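Local coordinates for periplasmic protein (Legionella pneumophila subsp. pneumophila, PDB 4FGO) that binds calcium and is probably a periplasmic cysteine protease of the bacterial transglutaminase-like family, at residues Y71-V76 with C86-I91. Sequence-based numbering, arbitrary orientation.
With CA (calcium ion), chain B.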
loop_
_atom_site.group_PDB
_atom_site.type_symbol
_atom_site.label_atom_id
_atom_site.label_comp_id
_atom_site.label_asym_id
_atom_site.label_seq_id
_atom_site.Cartn_x
_atom_site.Cartn_y
_atom_site.Cartn_z
ATOM N N TYR A 71 -8.144 -0.612 11.987
ATOM C CA TYR A 71 -7.977 0.807 11.692
ATOM C C TYR A 71 -6.975 1.110 10.584
ATOM O O TYR A 71 -5.791 1.079 10.807
ATOM C CB TYR A 71 -7.515 1.516 12.953
ATOM C CG TYR A 71 -7.202 2.986 12.786
ATOM C CD1 TYR A 71 -5.881 3.438 12.732
ATOM C CD2 TYR A 71 -8.219 3.929 12.725
ATOM C CE1 TYR A 71 -5.592 4.786 12.608
ATOM C CE2 TYR A 71 -7.940 5.279 12.602
ATOM C CZ TYR A 71 -6.626 5.704 12.545
ATOM O OH TYR A 71 -6.354 7.048 12.424
ATOM N N TRP A 72 -7.440 1.464 9.400
ATOM C CA TRP A 72 -6.514 1.789 8.311
ATOM C C TRP A 72 -5.731 3.098 8.580
ATOM O O TRP A 72 -6.309 4.184 8.544
ATOM C CB TRP A 72 -7.313 1.880 7.013
ATOM C CG TRP A 72 -7.869 0.558 6.566
ATOM C CD1 TRP A 72 -7.549 -0.679 7.066
ATOM C CD2 TRP A 72 -8.832 0.331 5.523
ATOM N NE1 TRP A 72 -8.259 -1.656 6.407
ATOM C CE2 TRP A 72 -9.054 -1.068 5.459
ATOM C CE3 TRP A 72 -9.535 1.168 4.646
ATOM C CZ2 TRP A 72 -9.945 -1.647 4.549
ATOM C CZ3 TRP A 72 -10.420 0.590 3.737
ATOM C CH2 TRP A 72 -10.619 -0.804 3.700
ATOM N N LYS A 73 -4.434 3.002 8.883
ATOM C CA LYS A 73 -3.624 4.213 9.081
ATOM C C LYS A 73 -3.531 5.031 7.792
ATOM O O LYS A 73 -3.262 4.475 6.724
ATOM C CB LYS A 73 -2.198 3.874 9.519
ATOM C CG LYS A 73 -1.964 3.781 11.004
ATOM C CD LYS A 73 -0.486 3.950 11.293
ATOM C CE LYS A 73 -0.036 3.107 12.467
ATOM N NZ LYS A 73 -0.610 1.740 12.381
ATOM N N SER A 74 -3.731 6.345 7.886
ATOM C CA SER A 74 -3.454 7.217 6.742
ATOM C C SER A 74 -1.948 7.247 6.541
ATOM O O SER A 74 -1.200 6.965 7.481
ATOM C CB SER A 74 -4.007 8.636 6.963
ATOM O OG SER A 74 -3.214 9.392 7.867
ATOM N N PRO A 75 -1.491 7.576 5.316
ATOM C CA PRO A 75 -0.050 7.634 5.079
ATOM C C PRO A 75 0.629 8.608 6.027
ATOM O O PRO A 75 1.660 8.259 6.602
ATOM C CB PRO A 75 0.043 8.131 3.632
ATOM C CG PRO A 75 -1.191 7.604 2.996
ATOM C CD PRO A 75 -2.254 7.740 4.064
ATOM N N VAL A 76 0.043 9.790 6.219
ATOM C CA VAL A 76 0.663 10.793 7.084
ATOM C C VAL A 76 0.878 10.191 8.473
ATOM O O VAL A 76 1.962 10.297 9.048
ATOM C CB VAL A 76 -0.174 12.095 7.155
ATOM C CG1 VAL A 76 0.328 13.000 8.276
ATOM C CG2 VAL A 76 -0.134 12.829 5.812
ATOM N N CYS A 86 0.122 -4.862 8.390
ATOM C CA CYS A 86 0.169 -5.217 6.969
ATOM C C CYS A 86 -0.837 -4.435 6.117
ATOM O O CYS A 86 -0.541 -4.094 4.973
ATOM C CB CYS A 86 0.009 -6.722 6.750
ATOM S SG CYS A 86 -1.601 -7.349 7.330
ATOM N N GLU A 87 -2.024 -4.146 6.659
ATOM C CA GLU A 87 -2.960 -3.303 5.917
ATOM C C GLU A 87 -2.368 -1.905 5.749
ATOM O O GLU A 87 -2.422 -1.326 4.671
ATOM C CB GLU A 87 -4.309 -3.188 6.627
ATOM C CG GLU A 87 -4.668 -4.388 7.452
ATOM C CD GLU A 87 -5.905 -4.162 8.317
ATOM O OE1 GLU A 87 -5.841 -3.364 9.304
ATOM O OE2 GLU A 87 -6.923 -4.826 8.016
ATOM N N ASP A 88 -1.809 -1.364 6.822
ATOM C CA ASP A 88 -1.259 -0.019 6.772
ATOM C C ASP A 88 -0.107 0.103 5.773
ATOM O O ASP A 88 0.006 1.109 5.070
ATOM C CB ASP A 88 -0.768 0.394 8.144
ATOM C CG ASP A 88 -1.833 0.287 9.181
ATOM O OD1 ASP A 88 -2.998 0.676 8.880
ATOM O OD2 ASP A 88 -1.505 -0.194 10.294
ATOM N N PHE A 89 0.731 -0.929 5.711
ATOM C CA PHE A 89 1.814 -0.995 4.729
ATOM C C PHE A 89 1.273 -0.917 3.302
ATOM O O PHE A 89 1.757 -0.126 2.498
ATOM C CB PHE A 89 2.634 -2.281 4.897
ATOM C CG PHE A 89 3.751 -2.174 5.891
ATOM C CD1 PHE A 89 3.498 -1.886 7.230
ATOM C CD2 PHE A 89 5.072 -2.376 5.491
ATOM C CE1 PHE A 89 4.538 -1.790 8.139
ATOM C CE2 PHE A 89 6.111 -2.297 6.400
ATOM C CZ PHE A 89 5.854 -2.001 7.725
ATOM N N ALA A 90 0.268 -1.741 2.996
ATOM C CA ALA A 90 -0.317 -1.757 1.659
ATOM C C ALA A 90 -0.905 -0.392 1.301
ATOM O O ALA A 90 -0.847 0.032 0.140
ATOM C CB ALA A 90 -1.387 -2.842 1.543
ATOM N N ILE A 91 -1.468 0.285 2.300
ATOM C CA ILE A 91 -2.096 1.582 2.091
ATOM C C ILE A 91 -1.109 2.691 1.667
ATOM O O ILE A 91 -1.339 3.374 0.672
ATOM C CB ILE A 91 -2.936 2.011 3.321
ATOM C CG1 ILE A 91 -4.273 1.273 3.309
ATOM C CG2 ILE A 91 -3.183 3.517 3.313
ATOM C CD1 ILE A 91 -4.980 1.293 4.628
HETATM CA CA CA B . -4.123 -1.049 10.674
HETATM O O HOH W 1 -0.684 3.852 5.808
#
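Y71 and D88 meet through calcium: the Y71 carbonyl O binds the ion at 2.7 Å, while D88 grips it with both carboxylate oxygens. D69 and D85 complete the coordination, and E87, another calcium-site residue, holds OE1 somewhat farther off, 3.2 Å from the metal. The Y71 side chain leaves the backbone on the side away from helix 86-99, and its hydroxyl hydrogen-bonds to E77. The W72 side chain reaches E87 and I91, which lie one turn apart on the helix. Its pyrrole edge faces the E87 carboxylate, whose plane stands nearly perpendicular to the indole (83°), with W72 NE1 3.8 Å from E87 OE2, too long for a hydrogen bond. One helical turn on, I91 CD1 presses against W72 CB at 3.4 Å. K73 secures the metal ligand: its backbone N-H points almost straight at D88 OD1, 2.7 Å from N. Its side chain bends at chi3 and chi4 to bring NZ within 3.0 Å of D88 OD2 in a salt bridge. Both donors come from above the carboxylate plane, NZ more steeply. NZ also pairs with E60. The backbone and side-chain nitrogens of K73, together with the ion, hold the rotation of the D88 carboxylate and would favour its ionised form. A water donates to both K73 O and D88 O, and P75 lies loosely against I91 CG2. The arrangement is a calcium site built on the first turn of helix 86-99, beside C86, which touches H121, consistent with the Cys-His pair of papain-like proteases.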